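Local coordinates for flocculation protein FLO11 (Saccharomyces cerevisiae, PDB 4UYS) that mediates homophilic cell-cell adhesion of yeast during flocculation through its Flo11 domain, the part present here, and also plays a role in biofilm development, at residues 27-32 against 144-149; 55-60 against 136-141; 114-119 against 166-171. All coordinates share one frame; numbering follows the deposited sequence. Where two conformers were deposited one is given.

All three contacts lie within the Flo11 domain. Interactions 1 and 2 are neighbours, with centres about 13 Å apart. Gln27 O meets Thr141 OG1 at 2.8 Å and Asn28 O meets Thr141 N at 2.9 Å, both probable hydrogen bonds. Interaction 3 lies on the other side of the chain's centre, but it also touches interaction 1. Thr148 OG1 approaches Asn118 OD1 to 2.7 Å, a probable hydrogen bond. Interactions 2 and 3 do not touch; their nearest atoms are about 14 Å apart. A sodium ion sits at Asp145 in interaction 1. A magnesium ion lies about 6 Å from the side chain of Met116 in interaction 3.

Interaction 1: residues 27-32 against 144-149; sequences QNIMQY and FDLSTG. With NA (sodium ion), chain E.
Ile29 and Phe144 face each other with CA atoms 7.7 Å apart, and Tyr32 lies opposite Leu146 at a CA distance of 8.5 Å; no hydrogen bond links the two segments. Side chains make the contact. The methyl CG2 of Ile29 sits over the centre of one face of the Phe144 ring, 3.7 Å from its centroid, a CH-pi contact. CD1 of Ile29 reaches back to CB of Phe144 at 3.6 Å. Phe144 holds CG between its backbone N and carbonyl carbon (chi1 57°), which brings the ring under that methyl. Residues 27-32 join helix 21-26 to strand 32-43, while 144-147 belong to the edge strand of the five-stranded antiparallel sheet. The contact therefore packs this connection against the edge strand, and all four residues that touch are buried. The Tyr32 and Phe144 rings meet obliquely, with planes at 48° and CE1 of Tyr32 3.8 Å from CZ of Phe144. The OH of Tyr32 is hydrogen-bonded to the OH of Tyr125 on strand 120-125. Leu146 forks between two partners: CD1 lies 3.6 Å from CD1 of Tyr32, and CD2 turns to CG2 of Ile29. Asp145 points away from this cluster. Its OD1 binds a sodium ion at 2.8 Å, and two waters also coordinate the metal.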
loop_
_atom_site.group_PDB
_atom_site.type_symbol
_atom_site.label_atom_id
_atom_site.label_comp_id
_atom_site.label_asym_id
_atom_site.label_seq_id
_atom_site.Cartn_x
_atom_site.Cartn_y
_atom_site.Cartn_z
ATOM N N GLN A 27 5.203 10.289 -14.288
ATOM C CA GLN A 27 6.279 9.304 -14.372
ATOM C C GLN A 27 5.999 8.210 -15.418
ATOM O O GLN A 27 6.770 7.250 -15.507
ATOM C CB GLN A 27 6.491 8.610 -13.003
ATOM C CG GLN A 27 6.868 9.444 -11.775
ATOM C CD GLN A 27 6.950 8.630 -10.474
ATOM O OE1 GLN A 27 6.029 8.644 -9.636
ATOM N NE2 GLN A 27 8.060 7.924 -10.292
ATOM N N ASN A 28 4.921 8.318 -16.179
ATOM C CA ASN A 28 4.557 7.295 -17.160
ATOM C C ASN A 28 4.298 5.942 -16.517
ATOM O O ASN A 28 4.510 4.911 -17.124
ATOM C CB ASN A 28 5.599 7.219 -18.306
ATOM C CG ASN A 28 5.190 6.304 -19.445
ATOM O OD1 ASN A 28 4.075 6.392 -19.985
ATOM N ND2 ASN A 28 6.155 5.490 -19.892
ATOM N N ILE A 29 3.811 5.956 -15.277
ATOM C CA ILE A 29 3.410 4.764 -14.585
ATOM C C ILE A 29 1.917 4.603 -14.696
ATOM O O ILE A 29 1.171 5.556 -14.513
ATOM C CB ILE A 29 3.755 4.836 -13.074
ATOM C CG1 ILE A 29 5.256 5.025 -12.858
ATOM C CG2 ILE A 29 3.311 3.599 -12.327
ATOM C CD1 ILE A 29 5.629 5.446 -11.440
ATOM N N MET A 30 1.449 3.424 -15.078
ATOM C CA MET A 30 0.034 3.138 -15.121
ATOM C C MET A 30 -0.578 3.472 -13.769
ATOM O O MET A 30 0.013 3.150 -12.723
ATOM C CB MET A 30 -0.215 1.672 -15.480
ATOM C CG MET A 30 -1.683 1.326 -15.624
ATOM S SD MET A 30 -2.006 -0.424 -15.943
ATOM C CE MET A 30 -1.601 -1.096 -14.340
ATOM N N GLN A 31 -1.781 4.005 -13.735
ATOM C CA GLN A 31 -2.429 4.280 -12.451
ATOM C C GLN A 31 -2.766 2.993 -11.695
ATOM O O GLN A 31 -3.272 2.024 -12.236
ATOM C CB GLN A 31 -3.694 5.090 -12.699
ATOM C CG GLN A 31 -3.427 6.502 -13.167
ATOM C CD GLN A 31 -4.667 7.187 -13.615
ATOM O OE1 GLN A 31 -5.786 6.711 -13.418
ATOM N NE2 GLN A 31 -4.491 8.317 -14.242
ATOM N N TYR A 32 -2.508 3.048 -10.391
ATOM C CA TYR A 32 -2.940 2.064 -9.425
ATOM C C TYR A 32 -3.702 2.803 -8.314
ATOM O O TYR A 32 -3.413 3.967 -8.048
ATOM C CB TYR A 32 -1.791 1.289 -8.774
ATOM C CG TYR A 32 -1.032 0.402 -9.715
ATOM C CD1 TYR A 32 -0.150 0.915 -10.644
ATOM C CD2 TYR A 32 -1.113 -0.999 -9.588
ATOM C CE1 TYR A 32 0.568 0.082 -11.489
ATOM C CE2 TYR A 32 -0.396 -1.835 -10.430
ATOM C CZ TYR A 32 0.456 -1.300 -11.366
ATOM O OH TYR A 32 1.190 -2.134 -12.197
ATOM N N PHE A 144 9.303 0.641 -10.605
ATOM C CA PHE A 144 8.815 1.832 -9.928
ATOM C C PHE A 144 8.359 1.486 -8.525
ATOM O O PHE A 144 8.066 0.333 -8.217
ATOM C CB PHE A 144 7.682 2.531 -10.703
ATOM C CG PHE A 144 6.508 1.643 -10.981
ATOM C CD1 PHE A 144 6.430 0.870 -12.139
ATOM C CD2 PHE A 144 5.456 1.574 -10.080
ATOM C CE1 PHE A 144 5.347 0.034 -12.375
ATOM C CE2 PHE A 144 4.380 0.756 -10.330
ATOM C CZ PHE A 144 4.318 -0.007 -11.464
ATOM N N ASP A 145 8.304 2.527 -7.697
ATOM C CA ASP A 145 7.761 2.446 -6.340
ATOM C C ASP A 145 6.581 3.392 -6.280
ATOM O O ASP A 145 6.620 4.504 -6.820
ATOM C CB ASP A 145 8.791 2.979 -5.322
ATOM C CG ASP A 145 10.041 2.149 -5.201
ATOM O OD1 ASP A 145 10.083 1.050 -5.766
ATOM O OD2 ASP A 145 10.955 2.629 -4.485
ATOM N N LEU A 146 5.516 2.924 -5.630
ATOM C CA LEU A 146 4.314 3.719 -5.344
ATOM C C LEU A 146 4.192 3.939 -3.848
ATOM O O LEU A 146 4.274 2.972 -3.077
ATOM C CB LEU A 146 3.072 3.039 -5.874
ATOM C CG LEU A 146 3.090 2.804 -7.394
ATOM C CD1 LEU A 146 1.787 2.153 -7.811
ATOM C CD2 LEU A 146 3.349 4.076 -8.167
ATOM N N SER A 147 4.019 5.179 -3.436
ATOM C CA SER A 147 4.059 5.569 -2.037
ATOM C C SER A 147 2.713 5.961 -1.476
ATOM O O SER A 147 1.880 6.538 -2.203
ATOM C CB SER A 147 5.019 6.731 -1.856
ATOM O OG SER A 147 4.553 7.862 -2.560
ATOM N N THR A 148 2.513 5.710 -0.181
ATOM C CA THR A 148 1.331 6.212 0.509
ATOM C C THR A 148 1.605 7.516 1.248
ATOM O O THR A 148 2.743 7.797 1.633
ATOM C CB THR A 148 0.817 5.198 1.555
ATOM O OG1 THR A 148 1.726 5.086 2.679
ATOM C CG2 THR A 148 0.606 3.822 0.979
ATOM N N GLY A 149 0.540 8.294 1.459
ATOM C CA GLY A 149 0.553 9.329 2.474
ATOM C C GLY A 149 -0.238 10.561 2.103
ATOM O O GLY A 149 -0.487 10.884 0.926
HETATM NA NA NA E . 11.778 0.672 -7.995
HETATM O O HOH W 1 12.942 2.250 -9.825
HETATM O O HOH W 2 14.142 0.921 -6.492
#

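Interaction 2: residues 55-60 against 136-141; sequences GKENID and SWQWGT
Glu57 meets Trp139 at the ring edge. Its chain is extended beyond CG, and OE1 lies near the indole plane, 3.1 Å from NE1 of Trp139. This hydrogen bond is weak and bent (N-H...O 128°), and the carboxylate stands at 81° to the ring. A water ties the same OE1 to the neighbouring Gln138: it donates to Glu57 OE1 at 2.7 Å and to Gln138 OE1 at 2.9 Å. Asn58 takes part through its backbone. Its O accepts from a second water at 2.8 Å, and that water also receives a weak bond from NE1 of Trp139. Both segments are loops of the Flo11 domain. Residues 55-60 follow strand 46-55; the loop 136-141 comes before strand 143-147. The tryptophans are partly exposed, consistent with the aromatic surface bands through which Flo11 domains bind each other. Ile59 is buried. Its CG1 lies over the face of Trp139, 3.8 Å from the centroid of the five-membered ring, while CG2 touches CZ3 of Trp137 at 4.0 Å. An alanine in place of Trp139 would probably strip Ile59 of the indole face over its CG1, leaving Trp137 as its remaining aromatic neighbour in this contact, and Glu57 OE1 without its indole donor. On the opposite face of the Trp139 ring lies CG of Gln138. NE1 of Trp137 donates to O of Gly140 at 2.8 Å, which fixes the turn of that indole.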
loop_
_atom_site.group_PDB
_atom_site.type_symbol
_atom_site.label_atom_id
_atom_site.label_comp_id
_atom_site.label_asym_id
_atom_site.label_seq_id
_atom_site.Cartn_x
_atom_site.Cartn_y
_atom_site.Cartn_z
ATOM N N GLY A 55 -4.646 -2.139 -10.391
ATOM C CA GLY A 55 -4.151 -1.392 -11.528
ATOM C C GLY A 55 -5.256 -1.054 -12.516
ATOM O O GLY A 55 -6.250 -1.762 -12.601
ATOM N N LYS A 56 -5.058 0.015 -13.258
ATOM C CA LYS A 56 -6.092 0.485 -14.181
ATOM C C LYS A 56 -6.419 -0.578 -15.239
ATOM O O LYS A 56 -7.606 -0.768 -15.559
ATOM C CB LYS A 56 -5.670 1.804 -14.818
ATOM C CG LYS A 56 -6.748 2.457 -15.662
ATOM C CD LYS A 56 -6.514 3.936 -15.956
ATOM C CE LYS A 56 -7.672 4.510 -16.726
ATOM N NZ LYS A 56 -7.458 5.906 -17.145
ATOM N N GLU A 57 -5.397 -1.221 -15.798
ATOM C CA GLU A 57 -5.561 -2.315 -16.734
ATOM C C GLU A 57 -4.929 -3.575 -16.183
ATOM O O GLU A 57 -4.065 -3.523 -15.305
ATOM C CB GLU A 57 -4.892 -2.010 -18.053
ATOM C CG GLU A 57 -5.483 -0.799 -18.706
ATOM C CD GLU A 57 -4.818 -0.498 -20.014
ATOM O OE1 GLU A 57 -4.145 -1.335 -20.665
ATOM O OE2 GLU A 57 -5.041 0.654 -20.413
ATOM N N ASN A 58 -5.368 -4.731 -16.694
ATOM C CA ASN A 58 -4.860 -6.024 -16.228
ATOM C C ASN A 58 -3.492 -6.276 -16.841
ATOM O O ASN A 58 -3.321 -6.232 -18.057
ATOM C CB ASN A 58 -5.793 -7.150 -16.647
ATOM C CG ASN A 58 -5.319 -8.501 -16.173
ATOM O OD1 ASN A 58 -5.276 -8.735 -14.990
ATOM N ND2 ASN A 58 -4.931 -9.385 -17.098
ATOM N N ILE A 59 -2.545 -6.639 -15.979
ATOM C CA ILE A 59 -1.220 -7.057 -16.413
ATOM C C ILE A 59 -1.030 -8.486 -15.948
ATOM O O ILE A 59 -1.011 -8.781 -14.767
ATOM C CB ILE A 59 -0.117 -6.117 -15.896
ATOM C CG1 ILE A 59 -0.347 -4.694 -16.386
ATOM C CG2 ILE A 59 1.250 -6.654 -16.290
ATOM C CD1 ILE A 59 0.628 -3.685 -15.848
ATOM N N ASP A 60 -0.875 -9.387 -16.916
ATOM C CA ASP A 60 -0.686 -10.793 -16.637
ATOM C C ASP A 60 0.527 -11.014 -15.759
ATOM O O ASP A 60 1.546 -10.325 -15.891
ATOM C CB ASP A 60 -0.550 -11.516 -17.982
ATOM C CG ASP A 60 -0.648 -13.000 -17.826
ATOM O OD1 ASP A 60 -1.767 -13.550 -17.848
ATOM O OD2 ASP A 60 0.395 -13.620 -17.602
ATOM N N SER A 136 5.365 -7.368 -25.907
ATOM C CA SER A 136 3.949 -7.110 -25.676
ATOM C C SER A 136 3.692 -6.216 -24.459
ATOM O O SER A 136 2.540 -5.942 -24.174
ATOM C CB SER A 136 3.170 -8.414 -25.556
ATOM O OG SER A 136 3.586 -9.147 -24.451
ATOM N N TRP A 137 4.732 -5.734 -23.789
ATOM C CA TRP A 137 4.534 -4.805 -22.696
ATOM C C TRP A 137 3.976 -3.474 -23.194
ATOM O O TRP A 137 4.554 -2.865 -24.105
ATOM C CB TRP A 137 5.870 -4.573 -21.974
ATOM C CG TRP A 137 5.747 -3.583 -20.895
ATOM C CD1 TRP A 137 5.957 -2.247 -21.015
ATOM C CD2 TRP A 137 5.245 -3.777 -19.575
ATOM N NE1 TRP A 137 5.634 -1.591 -19.862
ATOM C CE2 TRP A 137 5.229 -2.520 -18.940
ATOM C CE3 TRP A 137 4.899 -4.909 -18.822
ATOM C CZ2 TRP A 137 4.814 -2.358 -17.601
ATOM C CZ3 TRP A 137 4.497 -4.743 -17.513
ATOM C CH2 TRP A 137 4.459 -3.481 -16.910
ATOM N N GLN A 138 2.907 -2.972 -22.567
ATOM C CA GLN A 138 2.211 -1.794 -23.070
ATOM C C GLN A 138 1.825 -0.802 -21.996
ATOM O O GLN A 138 1.039 0.094 -22.299
ATOM C CB GLN A 138 0.960 -2.201 -23.905
ATOM C CG GLN A 138 -0.120 -2.996 -23.192
ATOM C CD GLN A 138 -1.426 -3.172 -23.972
ATOM O OE1 GLN A 138 -2.075 -2.217 -24.364
ATOM N NE2 GLN A 138 -1.841 -4.407 -24.142
ATOM N N TRP A 139 2.362 -0.902 -20.783
ATOM C CA TRP A 139 1.842 -0.146 -19.659
ATOM C C TRP A 139 2.803 0.847 -19.061
ATOM O O TRP A 139 2.560 1.323 -17.948
ATOM C CB TRP A 139 1.243 -1.067 -18.599
ATOM C CG TRP A 139 0.245 -2.027 -19.178
ATOM C CD1 TRP A 139 -1.082 -1.824 -19.414
ATOM C CD2 TRP A 139 0.517 -3.372 -19.606
ATOM N NE1 TRP A 139 -1.646 -2.944 -19.965
ATOM C CE2 TRP A 139 -0.688 -3.911 -20.085
ATOM C CE3 TRP A 139 1.662 -4.169 -19.613
ATOM C CZ2 TRP A 139 -0.780 -5.206 -20.567
ATOM C CZ3 TRP A 139 1.569 -5.455 -20.109
ATOM C CH2 TRP A 139 0.352 -5.944 -20.599
ATOM N N GLY A 140 3.850 1.221 -19.792
ATOM C CA GLY A 140 4.704 2.301 -19.382
ATOM C C GLY A 140 5.866 1.834 -18.526
ATOM O O GLY A 140 6.477 0.811 -18.805
ATOM N N THR A 141 6.227 2.649 -17.556
ATOM C CA THR A 141 7.378 2.387 -16.717
ATOM C C THR A 141 7.280 0.994 -16.078
ATOM O O THR A 141 6.230 0.615 -15.575
ATOM C CB THR A 141 7.433 3.468 -15.638
ATOM O OG1 THR A 141 7.560 4.723 -16.309
ATOM C CG2 THR A 141 8.566 3.306 -14.676
HETATM O O HOH W 3 -3.414 -0.152 -22.921
HETATM O O HOH W 4 -4.248 -5.051 -20.368
#

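Interaction 3: residues 114-119 against 166-171; sequences VWMPNF and FYWNID
One water is held by three groups where Met116 and Phe166 meet. It donates to O of Met116 at 2.8 Å and to OD1 of Asn118 at 2.8 Å, and accepts from N of Phe166 at 3.2 Å. Beside it, N of Met116 donates to O of Phe166 at 2.8 Å. Two further backbone bonds join Val114 and Trp168, the shorter from N of Val114 to O of Trp168 at 2.8 Å. Val114 and Trp168 form an antiparallel hydrogen-bonded pair, and Trp115 and Tyr167 the adjoining non-hydrogen-bonded pair. The side chains of Trp115 and Tyr167 share one face of the sheet. Tyr167 turns the edge carrying CD2 to the face of the Trp115 indole, a T-shaped pair with planes at 79° and centroids 5.1 Å apart. With chi1 at 55°, the Tyr167 ring stands over its own backbone and meets Trp115 from there. These two rings are partly exposed, consistent with a place in the aromatic surface bands of the domain. The other face carries Val114 and Trp168. CB of Met116 packs on CZ3 of Trp168 at 3.5 Å. Further out the methionine bends at its sulfur, and CE reaches the ring edge of Phe166, 4.1 Å from CD1. SD lies at the edge of the Trp168 ring and obliquely to Phe166, two Met-aromatic contacts. CG1 of Ile170 touches CB of Val114. Strand 166-169 is the middle strand of a small antiparallel sheet, between 113-115 and 12-13. Phe166 and Trp168 rest on strand 32-43, and Val114 and Met116 on strand 46-55.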
loop_
_atom_site.group_PDB
_atom_site.type_symbol
_atom_site.label_atom_id
_atom_site.label_comp_id
_atom_site.label_asym_id
_atom_site.label_seq_id
_atom_site.Cartn_x
_atom_site.Cartn_y
_atom_site.Cartn_z
ATOM N N VAL A 114 -5.044 7.336 15.318
ATOM C CA VAL A 114 -3.611 7.201 15.056
ATOM C C VAL A 114 -3.377 6.991 13.557
ATOM O O VAL A 114 -4.122 6.276 12.912
ATOM C CB VAL A 114 -2.972 6.083 15.921
ATOM C CG1 VAL A 114 -3.581 4.727 15.618
ATOM C CG2 VAL A 114 -1.473 6.082 15.816
ATOM N N TRP A 115 -2.335 7.625 13.055
ATOM C CA TRP A 115 -1.953 7.509 11.642
ATOM C C TRP A 115 -1.311 6.173 11.313
ATOM O O TRP A 115 -0.448 5.645 12.029
ATOM C CB TRP A 115 -0.938 8.589 11.259
ATOM C CG TRP A 115 -1.521 9.955 10.985
ATOM C CD1 TRP A 115 -1.467 11.034 11.816
ATOM C CD2 TRP A 115 -2.219 10.388 9.809
ATOM N NE1 TRP A 115 -2.077 12.116 11.238
ATOM C CE2 TRP A 115 -2.562 11.748 10.008
ATOM C CE3 TRP A 115 -2.555 9.755 8.613
ATOM C CZ2 TRP A 115 -3.239 12.486 9.034
ATOM C CZ3 TRP A 115 -3.213 10.483 7.660
ATOM C CH2 TRP A 115 -3.548 11.833 7.868
ATOM N N MET A 116 -1.673 5.611 10.169
ATOM C CA MET A 116 -0.903 4.576 9.532
ATOM C C MET A 116 0.476 5.107 9.193
ATOM O O MET A 116 0.580 6.168 8.580
ATOM C CB MET A 116 -1.594 4.152 8.238
ATOM C CG MET A 116 -0.944 3.001 7.498
ATOM S SD MET A 116 -1.777 2.632 5.926
ATOM C CE MET A 116 -1.030 3.856 4.888
ATOM N N PRO A 117 1.542 4.374 9.578
ATOM C CA PRO A 117 2.876 4.769 9.082
ATOM C C PRO A 117 2.934 4.491 7.566
ATOM O O PRO A 117 2.434 3.482 7.102
ATOM C CB PRO A 117 3.826 3.851 9.862
ATOM C CG PRO A 117 3.010 2.629 10.131
ATOM C CD PRO A 117 1.587 3.108 10.345
ATOM N N ASN A 118 3.474 5.434 6.818
ATOM C CA ASN A 118 3.465 5.312 5.370
ATOM C C ASN A 118 4.511 4.299 4.892
ATOM O O ASN A 118 5.485 3.959 5.576
ATOM C CB ASN A 118 3.631 6.682 4.762
ATOM C CG ASN A 118 2.363 7.490 4.921
ATOM O OD1 ASN A 118 1.287 7.012 4.575
ATOM N ND2 ASN A 118 2.473 8.683 5.459
ATOM N N PHE A 119 4.250 3.764 3.701
ATOM C CA PHE A 119 5.096 2.722 3.108
ATOM C C PHE A 119 5.031 2.851 1.605
ATOM O O PHE A 119 4.327 3.736 1.048
ATOM C CB PHE A 119 4.656 1.312 3.570
ATOM C CG PHE A 119 3.200 0.983 3.247
ATOM C CD1 PHE A 119 2.842 0.505 1.986
ATOM C CD2 PHE A 119 2.189 1.192 4.162
ATOM C CE1 PHE A 119 1.527 0.194 1.689
ATOM C CE2 PHE A 119 0.882 0.875 3.879
ATOM C CZ PHE A 119 0.546 0.407 2.628
ATOM N N PHE A 166 -3.924 6.978 5.784
ATOM C CA PHE A 166 -5.089 6.541 6.518
ATOM C C PHE A 166 -4.834 6.644 8.018
ATOM O O PHE A 166 -3.690 6.640 8.474
ATOM C CB PHE A 166 -5.358 5.045 6.240
ATOM C CG PHE A 166 -5.818 4.809 4.804
ATOM C CD1 PHE A 166 -4.913 4.653 3.771
ATOM C CD2 PHE A 166 -7.153 4.702 4.506
ATOM C CE1 PHE A 166 -5.346 4.465 2.465
ATOM C CE2 PHE A 166 -7.591 4.517 3.203
ATOM C CZ PHE A 166 -6.679 4.364 2.200
ATOM N N TYR A 167 -5.919 6.750 8.760
ATOM C CA TYR A 167 -5.866 6.663 10.212
ATOM C C TYR A 167 -7.069 5.880 10.732
ATOM O O TYR A 167 -8.052 5.626 10.038
ATOM C CB TYR A 167 -5.729 8.028 10.858
ATOM C CG TYR A 167 -6.736 9.117 10.550
ATOM C CD1 TYR A 167 -7.981 9.166 11.163
ATOM C CD2 TYR A 167 -6.422 10.174 9.707
ATOM C CE1 TYR A 167 -8.852 10.202 10.962
ATOM C CE2 TYR A 167 -7.297 11.211 9.494
ATOM C CZ TYR A 167 -8.516 11.205 10.121
ATOM O OH TYR A 167 -9.431 12.225 9.971
ATOM N N TRP A 168 -6.961 5.471 12.001
ATOM C CA TRP A 168 -7.976 4.629 12.619
ATOM C C TRP A 168 -7.883 4.767 14.147
ATOM O O TRP A 168 -7.005 5.442 14.669
ATOM C CB TRP A 168 -7.803 3.171 12.208
ATOM C CG TRP A 168 -6.434 2.602 12.439
ATOM C CD1 TRP A 168 -5.902 2.206 13.619
ATOM C CD2 TRP A 168 -5.425 2.382 11.459
ATOM N NE1 TRP A 168 -4.633 1.729 13.438
ATOM C CE2 TRP A 168 -4.315 1.823 12.118
ATOM C CE3 TRP A 168 -5.362 2.545 10.064
ATOM C CZ2 TRP A 168 -3.174 1.419 11.445
ATOM C CZ3 TRP A 168 -4.224 2.123 9.403
ATOM C CH2 TRP A 168 -3.149 1.561 10.103
ATOM N N ASN A 169 -8.789 4.128 14.865
ATOM C CA ASN A 169 -8.801 4.266 16.315
ATOM C C ASN A 169 -7.647 3.553 17.005
ATOM O O ASN A 169 -7.353 2.427 16.705
ATOM C CB ASN A 169 -10.126 3.814 16.897
ATOM C CG ASN A 169 -11.243 4.833 16.753
ATOM O OD1 ASN A 169 -11.271 5.623 15.811
ATOM N ND2 ASN A 169 -12.170 4.845 17.713
ATOM N N ILE A 170 -7.048 4.270 17.943
ATOM C CA ILE A 170 -6.008 3.700 18.806
ATOM C C ILE A 170 -6.548 2.457 19.476
ATOM O O ILE A 170 -7.649 2.448 20.025
ATOM C CB ILE A 170 -5.535 4.737 19.844
ATOM C CG1 ILE A 170 -4.925 5.967 19.152
ATOM C CG2 ILE A 170 -4.578 4.114 20.867
ATOM C CD1 ILE A 170 -4.792 7.184 20.040
ATOM N N ASP A 171 -5.770 1.377 19.406
ATOM C CA ASP A 171 -6.105 0.054 19.944
ATOM C C ASP A 171 -7.378 -0.533 19.363
ATOM O O ASP A 171 -7.938 -1.473 19.895
ATOM C CB ASP A 171 -6.182 0.049 21.486
ATOM C CG ASP A 171 -4.903 0.469 22.132
ATOM O OD1 ASP A 171 -3.862 0.458 21.463
ATOM O OD2 ASP A 171 -4.959 0.782 23.346
HETATM O O HOH W 5 -0.788 7.334 6.450
#